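Local atomic coordinates of purine nucleosidase, (IunH-1) (Sulfolobus solfataricus, PDB entry 3T8J), a protein that is a purine nucleosidase of the nucleoside hydrolase family, built round a mixed beta sheet flanked by helices and carrying a bound sodium ion. Residues 26-31 with 56-61; 46-51 with 94-99; 149-154 with 270-275. All coordinates share one frame; numbering follows the deposited sequence.

Overall arrangement
From the N terminus, the chain runs through strand 27-33, helix 40-53 and strand 60-62, and interaction 1 closes this beta-alpha-beta unit at one end of the sheet. Interaction 2 starts from the helix within that loop and reaches the later segment 94-99, so the two contacts cross along the chain. Their centres are about 9 Å apart, and they touch, among others through the Val60 to Gln97 backbone bond. Interaction 3 comes afterwards, in series, and closes a long loop between the segment following strand 141-147 and strand 272-275 at the other end of the same sheet. Its centre lies about 32 Å from that of interaction 1.

Interaction 1 (26-31 with 56-61); sequences IDVVAV and REIPVY
Val31 and Val60 form a parallel beta bridge that joins the end strand of the sheet, 60-62, to strand 27-33, while Ile58 and Pro59, leading into the bridge, pack beside the earlier residues of that strand. Both backbone polar atoms of Val31 are used. Val31 N donates to Pro59 O at 3.0 Å in an almost straight bond, 172° at the hydrogen, and Val31 O accepts from Tyr61 N at 2.9 Å. The same oxygen receives a CA-H...O contact from Val60 CA at 3.3 Å, which sets two neighbouring groups of one strand against a single carbonyl. The two valine side chains lie on one face of the sheet, Val31 CB 4.2 Å from Val60 CG2. This is the face closed by helix 40-53, the connection of the beta-alpha-beta crossover whose two strands meet here: Val31 packs on Ala47, and Val60 on Leu48 and Leu51. Ala30 and Tyr61, next to the bridge, meet differently. Ala30 CB lies in the plane of the tyrosine ring at its edge, 3.8 Å from Tyr61 CE2. Farther back, the pyrrolidine ring of Pro59 sits against a carbonyl, with Pro59 CG 3.5 Å from Val29 O. Ile58 has CG1 anti to its carbonyl carbon (chi1 -67°) and CG2 anti to its backbone N, and the two branches meet different residues. Ile58 CG2 rests on Ala30 CA at 3.7 Å, whereas chi2 of 162° extends CD1 on from CG1 to Val28, Ile58 CD1 lying 3.6 Å from Val28 O. The same CD1 also sits over the centre of the Arg56 guanidinium, covering one of its faces. Leu22 of helix 12-23 touches both Val28 and Ile58, and Leu51 of helix 40-53 adds a further apolar contact to Ile58.

Interaction 2 (46-51 with 94-99); sequences NALWAL and LKAQEK
Leu48 and Leu94 interlock where helix 40-53, the connecting helix of a beta-alpha-beta unit, is met by the irregular segment 94-99. The contact is plain van der Waals packing, with no hydrogen bond between the two segments, and it buries 214 Å² in all. The side-chain packing depends on how the two leucines fit. Leu48 has CG anti to its carbonyl carbon (chi1 -68°), and its methyls divide the other segment between them: CD2 lies on Lys95 and on Leu94, with Leu48 CD2 3.8 Å from Leu94 CB, while CD1 lies mainly on Ala96. Leu94 in turn puts CD1 on the helix. Its chi2 of 180° holds CD1 anti to CA, and Leu94 CD1 reaches Leu51 CB at 4.0 Å. Leu48 and Leu51, three residues apart on the helix, fall on the same flank, and Leu51 also packs on Leu18 of helix 12-23. Side chains press on backbone as well. Leu94 CD1 is 3.7 Å from Leu48 O, and Leu48 CD2 is 3.7 Å from Lys95 C, so each segment puts a methyl on the main chain of the other. Lys95, an exposed residue, turns its CB away from the helix and contributes mainly its backbone. Polar links lie around the packing. Leu94 N donates to Glu52 OE2 of the same helix, and Gln97, next to Ala96, makes a backbone bond with Val60 of the neighbouring strand. Within the helix, Ala50 N to Asn46 O is a regular backbone bond of 2.9 Å. At the far end of the contact, Leu48 CD1 is 3.7 Å from Ala96 N, with Ala96 CB a little farther off.

Interaction 3 (149-154 with 270-275); sequences GAVFGI and GMTLVD
Thr272 meets Gly149 and Ala150 through its two branches: chi1 of 53° puts OG1 between the backbone N and the carbonyl carbon, and CG2 lies anti to the carbonyl carbon. Thr272 OG1 accepts from Ala150 N at 3.1 Å, with a bent angle of 147° at the hydrogen. Thr272 CG2 packs on Gly149 CA at 3.6 Å; Gly149 has no side chain, so the methyl sits directly on its CA, and its phi is positive (89°). A water forms a second link, donating to Ala150 O at 2.8 Å and accepting from Thr272 N at 3.0 Å. Beyond these, Val151 CG1 lies 3.9 Å from Val274 CG2, the two side chains crossing obliquely. Ala150 to Gly153 make a type I beta turn, whose closing bond is weak; Asp188 accepts from Val151 N and Phe152 N in the turn and from Ile154 N just after it. Strand 272-275 is the outermost of the sheet in this chain, and the loop after strand 141-147 packs on Thr272 and Val274, whose CB atoms point at it, while Leu273 and the preceding Met271 touch the second subunit. Threonine hydroxyl and water together satisfy buried backbone groups of Ala150 and Thr272, a link between loop and strand that needs no direct backbone-to-backbone bond.

Interaction 1 (26-31 with 56-61)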
loop_
_atom_site.group_PDB
_atom_site.type_symbol
_atom_site.label_atom_id
_atom_site.label_comp_id
_atom_site.label_asym_id
_atom_site.label_seq_id
_atom_site.Cartn_x
_atom_site.Cartn_y
_atom_site.Cartn_z
ATOM N N ILE A 26 11.061 -38.609 20.160
ATOM C CA ILE A 26 9.925 -37.676 20.228
ATOM C C ILE A 26 8.781 -38.267 19.413
ATOM O O ILE A 26 9.015 -38.757 18.307
ATOM C CB ILE A 26 10.283 -36.294 19.658
ATOM C CG1 ILE A 26 11.496 -35.700 20.367
ATOM C CG2 ILE A 26 9.054 -35.355 19.675
ATOM C CD1 ILE A 26 11.256 -35.384 21.832
ATOM N N ASP A 27 7.561 -38.245 19.945
ATOM C CA ASP A 27 6.407 -38.840 19.262
ATOM C C ASP A 27 5.946 -37.903 18.158
ATOM O O ASP A 27 5.448 -36.829 18.421
ATOM C CB ASP A 27 5.271 -39.127 20.221
ATOM C CG ASP A 27 4.091 -39.812 19.570
ATOM O OD1 ASP A 27 4.286 -40.635 18.635
ATOM O OD2 ASP A 27 2.969 -39.617 20.078
ATOM N N VAL A 28 6.160 -38.298 16.909
ATOM C CA VAL A 28 5.645 -37.545 15.763
ATOM C C VAL A 28 4.305 -38.161 15.378
ATOM O O VAL A 28 4.238 -39.343 14.973
ATOM C CB VAL A 28 6.613 -37.578 14.576
ATOM C CG1 VAL A 28 6.015 -36.815 13.401
ATOM C CG2 VAL A 28 7.971 -36.965 14.950
ATOM N N VAL A 29 3.216 -37.426 15.601
ATOM C CA VAL A 29 1.881 -37.978 15.369
ATOM C C VAL A 29 1.344 -37.809 13.925
ATOM O O VAL A 29 0.416 -38.523 13.515
ATOM C CB VAL A 29 0.856 -37.406 16.364
ATOM C CG1 VAL A 29 1.323 -37.666 17.822
ATOM C CG2 VAL A 29 0.610 -35.911 16.138
ATOM N N ALA A 30 1.926 -36.883 13.170
ATOM C CA ALA A 30 1.542 -36.663 11.771
ATOM C C ALA A 30 2.571 -35.799 11.102
ATOM O O ALA A 30 3.248 -34.990 11.731
ATOM C CB ALA A 30 0.174 -35.980 11.663
ATOM N N VAL A 31 2.691 -35.970 9.787
ATOM C CA VAL A 31 3.391 -35.059 8.908
ATOM C C VAL A 31 2.346 -34.393 8.005
ATOM O O VAL A 31 1.488 -35.061 7.464
ATOM C CB VAL A 31 4.408 -35.801 8.025
ATOM C CG1 VAL A 31 5.124 -34.796 7.074
ATOM C CG2 VAL A 31 5.408 -36.588 8.837
ATOM N N ARG A 56 8.624 -46.381 9.524
ATOM C CA ARG A 56 7.452 -45.785 10.179
ATOM C C ARG A 56 6.265 -45.672 9.234
ATOM O O ARG A 56 6.439 -45.624 7.998
ATOM C CB ARG A 56 7.814 -44.427 10.762
ATOM C CG ARG A 56 8.896 -44.453 11.835
ATOM C CD ARG A 56 8.526 -45.343 13.060
ATOM N NE ARG A 56 7.165 -45.084 13.552
ATOM C CZ ARG A 56 6.836 -44.204 14.505
ATOM N NH1 ARG A 56 7.761 -43.510 15.152
ATOM N NH2 ARG A 56 5.556 -44.042 14.823
ATOM N N GLU A 57 5.070 -45.664 9.821
ATOM C CA GLU A 57 3.815 -45.576 9.073
ATOM C C GLU A 57 2.988 -44.383 9.587
ATOM O O GLU A 57 1.748 -44.400 9.573
ATOM C CB GLU A 57 3.045 -46.892 9.193
ATOM C CG GLU A 57 3.831 -48.039 8.594
ATOM C CD GLU A 57 3.148 -49.397 8.676
ATOM O OE1 GLU A 57 1.916 -49.479 8.905
ATOM O OE2 GLU A 57 3.879 -50.405 8.525
ATOM N N ILE A 58 3.693 -43.346 10.026
ATOM C CA ILE A 58 3.084 -42.088 10.496
ATOM C C ILE A 58 2.240 -41.500 9.361
ATOM O O ILE A 58 2.675 -41.491 8.217
ATOM C CB ILE A 58 4.178 -41.114 10.956
ATOM C CG1 ILE A 58 4.877 -41.659 12.205
ATOM C CG2 ILE A 58 3.587 -39.686 11.208
ATOM C CD1 ILE A 58 6.220 -41.034 12.496
ATOM N N PRO A 59 1.018 -41.038 9.645
ATOM C CA PRO A 59 0.216 -40.533 8.539
ATOM C C PRO A 59 0.732 -39.216 7.965
ATOM O O PRO A 59 1.187 -38.333 8.715
ATOM C CB PRO A 59 -1.161 -40.332 9.150
ATOM C CG PRO A 59 -0.883 -40.114 10.626
ATOM C CD PRO A 59 0.282 -40.990 10.932
ATOM N N VAL A 60 0.670 -39.112 6.639
ATOM C CA VAL A 60 1.009 -37.920 5.880
ATOM C C VAL A 60 -0.270 -37.320 5.291
ATOM O O VAL A 60 -0.994 -37.973 4.531
ATOM C CB VAL A 60 2.026 -38.232 4.738
ATOM C CG1 VAL A 60 2.314 -36.995 3.916
ATOM C CG2 VAL A 60 3.311 -38.834 5.367
ATOM N N TYR A 61 -0.583 -36.091 5.712
ATOM C CA TYR A 61 -1.775 -35.390 5.277
ATOM C C TYR A 61 -1.427 -34.252 4.318
ATOM O O TYR A 61 -0.848 -33.225 4.728
ATOM C CB TYR A 61 -2.518 -34.806 6.503
ATOM C CG TYR A 61 -3.033 -35.827 7.480
ATOM C CD1 TYR A 61 -4.251 -36.452 7.279
ATOM C CD2 TYR A 61 -2.315 -36.158 8.647
ATOM C CE1 TYR A 61 -4.710 -37.387 8.132
ATOM C CE2 TYR A 61 -2.796 -37.096 9.534
ATOM C CZ TYR A 61 -3.997 -37.716 9.281
ATOM O OH TYR A 61 -4.500 -38.680 10.147
#

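Interaction 2 (46-51 with 94-99)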
loop_
_atom_site.group_PDB
_atom_site.type_symbol
_atom_site.label_atom_id
_atom_site.label_comp_id
_atom_site.label_asym_id
_atom_site.label_seq_id
_atom_site.Cartn_x
_atom_site.Cartn_y
_atom_site.Cartn_z
ATOM N N ASN A 46 8.096 -37.176 -1.151
ATOM C CA ASN A 46 9.331 -37.083 -0.369
ATOM C C ASN A 46 9.092 -37.492 1.084
ATOM O O ASN A 46 9.894 -38.223 1.672
ATOM C CB ASN A 46 9.905 -35.657 -0.376
ATOM C CG ASN A 46 10.618 -35.280 -1.670
ATOM O OD1 ASN A 46 10.880 -36.111 -2.557
ATOM N ND2 ASN A 46 10.987 -34.001 -1.761
ATOM N N ALA A 47 7.990 -37.027 1.649
ATOM C CA ALA A 47 7.706 -37.347 3.042
ATOM C C ALA A 47 7.406 -38.840 3.263
ATOM O O ALA A 47 7.891 -39.458 4.206
ATOM C CB ALA A 47 6.539 -36.462 3.557
ATOM N N LEU A 48 6.598 -39.417 2.380
ATOM C CA LEU A 48 6.269 -40.834 2.419
ATOM C C LEU A 48 7.512 -41.708 2.270
ATOM O O LEU A 48 7.730 -42.638 3.029
ATOM C CB LEU A 48 5.252 -41.168 1.328
ATOM C CG LEU A 48 3.846 -40.567 1.513
ATOM C CD1 LEU A 48 3.129 -40.535 0.161
ATOM C CD2 LEU A 48 3.026 -41.322 2.557
ATOM N N TRP A 49 8.345 -41.372 1.285
ATOM C CA TRP A 49 9.609 -42.049 1.093
ATOM C C TRP A 49 10.511 -41.928 2.325
ATOM O O TRP A 49 11.095 -42.913 2.740
ATOM C CB TRP A 49 10.323 -41.511 -0.144
ATOM C CG TRP A 49 11.664 -42.135 -0.393
ATOM C CD1 TRP A 49 11.919 -43.272 -1.103
ATOM C CD2 TRP A 49 12.925 -41.666 0.079
ATOM N NE1 TRP A 49 13.268 -43.538 -1.114
ATOM C CE2 TRP A 49 13.913 -42.568 -0.403
ATOM C CE3 TRP A 49 13.324 -40.567 0.837
ATOM C CZ2 TRP A 49 15.252 -42.418 -0.115
ATOM C CZ3 TRP A 49 14.678 -40.415 1.125
ATOM C CH2 TRP A 49 15.618 -41.338 0.642
ATOM N N ALA A 50 10.616 -40.738 2.909
ATOM C CA ALA A 50 11.445 -40.536 4.098
ATOM C C ALA A 50 11.025 -41.446 5.260
ATOM O O ALA A 50 11.872 -42.055 5.919
ATOM C CB ALA A 50 11.404 -39.065 4.527
ATOM N N LEU A 51 9.722 -41.553 5.498
ATOM C CA LEU A 51 9.203 -42.421 6.558
ATOM C C LEU A 51 9.555 -43.885 6.316
ATOM O O LEU A 51 9.852 -44.625 7.259
ATOM C CB LEU A 51 7.685 -42.225 6.732
ATOM C CG LEU A 51 7.272 -40.887 7.326
ATOM C CD1 LEU A 51 5.784 -40.673 7.064
ATOM C CD2 LEU A 51 7.567 -40.819 8.828
ATOM N N LEU A 94 3.868 -46.798 1.107
ATOM C CA LEU A 94 3.012 -45.857 1.818
ATOM C C LEU A 94 2.255 -44.948 0.866
ATOM O O LEU A 94 2.784 -44.577 -0.189
ATOM C CB LEU A 94 3.834 -45.001 2.795
ATOM C CG LEU A 94 4.542 -45.756 3.932
ATOM C CD1 LEU A 94 5.318 -44.740 4.792
ATOM C CD2 LEU A 94 3.567 -46.559 4.807
ATOM N N LYS A 95 1.031 -44.592 1.264
ATOM C CA LYS A 95 0.163 -43.684 0.511
ATOM C C LYS A 95 -0.277 -42.527 1.405
ATOM O O LYS A 95 -0.463 -42.702 2.617
ATOM C CB LYS A 95 -1.076 -44.427 -0.005
ATOM C CG LYS A 95 -0.773 -45.576 -1.012
ATOM C CD LYS A 95 -2.038 -46.358 -1.330
ATOM C CE LYS A 95 -1.771 -47.525 -2.295
ATOM N NZ LYS A 95 -2.853 -48.566 -2.230
ATOM N N ALA A 96 -0.458 -41.351 0.810
ATOM C CA ALA A 96 -0.975 -40.184 1.530
ATOM C C ALA A 96 -2.397 -40.426 2.030
ATOM O O ALA A 96 -3.174 -41.167 1.421
ATOM C CB ALA A 96 -0.962 -38.957 0.622
ATOM N N GLN A 97 -2.736 -39.816 3.173
ATOM C CA GLN A 97 -4.090 -39.781 3.644
ATOM C C GLN A 97 -4.953 -38.917 2.725
ATOM O O GLN A 97 -4.446 -38.031 2.044
ATOM C CB GLN A 97 -4.147 -39.210 5.075
ATOM C CG GLN A 97 -3.269 -39.948 6.097
ATOM C CD GLN A 97 -3.674 -41.387 6.296
ATOM O OE1 GLN A 97 -4.856 -41.695 6.548
ATOM N NE2 GLN A 97 -2.702 -42.287 6.213
ATOM N N GLU A 98 -6.266 -39.131 2.771
ATOM C CA GLU A 98 -7.211 -38.296 1.989
ATOM C C GLU A 98 -7.584 -36.978 2.669
ATOM O O GLU A 98 -7.765 -35.953 2.006
ATOM C CB GLU A 98 -8.481 -39.086 1.674
ATOM C CG GLU A 98 -8.246 -40.369 0.935
ATOM C CD GLU A 98 -8.349 -40.200 -0.564
ATOM O OE1 GLU A 98 -7.936 -39.126 -1.070
ATOM O OE2 GLU A 98 -8.854 -41.145 -1.226
ATOM N N LYS A 99 -7.652 -36.992 3.991
ATOM C CA LYS A 99 -8.078 -35.823 4.765
ATOM C C LYS A 99 -7.106 -34.645 4.634
ATOM O O LYS A 99 -5.908 -34.838 4.679
ATOM C CB LYS A 99 -8.193 -36.223 6.240
ATOM C CG LYS A 99 -8.719 -35.157 7.153
ATOM C CD LYS A 99 -8.832 -35.662 8.610
ATOM C CE LYS A 99 -9.931 -36.677 8.797
ATOM N NZ LYS A 99 -11.295 -36.053 8.741
#

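Interaction 3 (149-154 with 270-275)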
loop_
_atom_site.group_PDB
_atom_site.type_symbol
_atom_site.label_atom_id
_atom_site.label_comp_id
_atom_site.label_asym_id
_atom_site.label_seq_id
_atom_site.Cartn_x
_atom_site.Cartn_y
_atom_site.Cartn_z
ATOM N N GLY A 149 11.286 -15.757 9.037
ATOM C CA GLY A 149 11.598 -14.365 9.180
ATOM C C GLY A 149 13.044 -13.981 8.963
ATOM O O GLY A 149 13.949 -14.832 8.861
ATOM N N ALA A 150 13.239 -12.674 8.898
ATOM C CA ALA A 150 14.555 -12.045 8.824
ATOM C C ALA A 150 14.473 -10.785 9.679
ATOM O O ALA A 150 13.854 -9.784 9.313
ATOM C CB ALA A 150 14.945 -11.750 7.363
ATOM N N VAL A 151 15.053 -10.872 10.863
ATOM C CA VAL A 151 14.852 -9.831 11.880
ATOM C C VAL A 151 15.851 -8.705 11.753
ATOM O O VAL A 151 15.762 -7.710 12.492
ATOM C CB VAL A 151 14.817 -10.433 13.289
ATOM C CG1 VAL A 151 13.657 -11.446 13.382
ATOM C CG2 VAL A 151 16.145 -11.100 13.630
ATOM N N PHE A 152 16.821 -8.836 10.841
ATOM C CA PHE A 152 17.687 -7.723 10.462
ATOM C C PHE A 152 17.499 -7.397 8.968
ATOM O O PHE A 152 18.320 -6.732 8.344
ATOM C CB PHE A 152 19.135 -8.094 10.756
ATOM C CG PHE A 152 19.408 -8.376 12.201
ATOM C CD1 PHE A 152 19.438 -7.342 13.121
ATOM C CD2 PHE A 152 19.636 -9.672 12.646
ATOM C CE1 PHE A 152 19.675 -7.612 14.468
ATOM C CE2 PHE A 152 19.878 -9.937 13.980
ATOM C CZ PHE A 152 19.898 -8.926 14.879
ATOM N N GLY A 153 16.389 -7.856 8.401
ATOM C CA GLY A 153 16.120 -7.636 6.984
ATOM C C GLY A 153 17.137 -8.234 6.021
ATOM O O GLY A 153 17.315 -7.682 4.940
ATOM N N ILE A 154 17.829 -9.312 6.411
ATOM C CA ILE A 154 18.769 -10.019 5.536
ATOM C C ILE A 154 18.019 -11.271 5.086
ATOM O O ILE A 154 18.043 -12.310 5.761
ATOM C CB ILE A 154 20.102 -10.387 6.229
ATOM C CG1 ILE A 154 20.821 -9.135 6.747
ATOM C CG2 ILE A 154 20.981 -11.196 5.263
ATOM C CD1 ILE A 154 21.035 -8.054 5.738
ATOM N N GLY A 270 6.286 -9.955 2.948
ATOM C CA GLY A 270 6.910 -11.031 3.695
ATOM C C GLY A 270 7.899 -10.651 4.763
ATOM O O GLY A 270 8.387 -11.534 5.472
ATOM N N MET A 271 8.166 -9.355 4.927
ATOM C CA MET A 271 9.048 -8.915 6.004
ATOM C C MET A 271 8.446 -9.176 7.375
ATOM O O MET A 271 7.222 -9.125 7.566
ATOM C CB MET A 271 9.393 -7.425 5.905
ATOM C CG MET A 271 10.303 -7.075 4.722
ATOM S SD MET A 271 10.963 -5.411 4.758
ATOM C CE MET A 271 12.187 -5.608 5.985
ATOM N N THR A 272 9.326 -9.550 8.285
ATOM C CA THR A 272 9.013 -9.610 9.740
ATOM C C THR A 272 9.609 -8.356 10.392
ATOM O O THR A 272 10.839 -8.218 10.521
ATOM C CB THR A 272 9.599 -10.878 10.375
ATOM O OG1 THR A 272 11.000 -10.956 10.075
ATOM C CG2 THR A 272 8.897 -12.147 9.866
ATOM N N LEU A 273 8.723 -7.436 10.787
ATOM C CA LEU A 273 9.095 -6.118 11.338
ATOM C C LEU A 273 9.000 -6.209 12.865
ATOM O O LEU A 273 7.922 -6.444 13.378
ATOM C CB LEU A 273 8.141 -5.064 10.790
ATOM C CG LEU A 273 8.048 -5.100 9.241
ATOM C CD1 LEU A 273 6.792 -4.408 8.750
ATOM C CD2 LEU A 273 9.338 -4.610 8.550
ATOM N N VAL A 274 10.137 -6.011 13.525
ATOM C CA VAL A 274 10.245 -6.335 14.961
ATOM C C VAL A 274 10.396 -5.074 15.829
ATOM O O VAL A 274 11.359 -4.311 15.682
ATOM C CB VAL A 274 11.409 -7.277 15.211
ATOM C CG1 VAL A 274 11.513 -7.619 16.696
ATOM C CG2 VAL A 274 11.250 -8.588 14.387
ATOM N N ASP A 275 9.417 -4.848 16.715
ATOM C CA ASP A 275 9.466 -3.785 17.715
ATOM C C ASP A 275 10.211 -4.333 18.927
ATOM O O ASP A 275 9.767 -5.317 19.543
ATOM C CB ASP A 275 8.039 -3.338 18.043
ATOM C CG ASP A 275 7.978 -2.067 18.900
ATOM O OD1 ASP A 275 9.013 -1.651 19.447
ATOM O OD2 ASP A 275 6.884 -1.441 18.911
HETATM O O HOH W 1 12.109 -9.713 7.151
#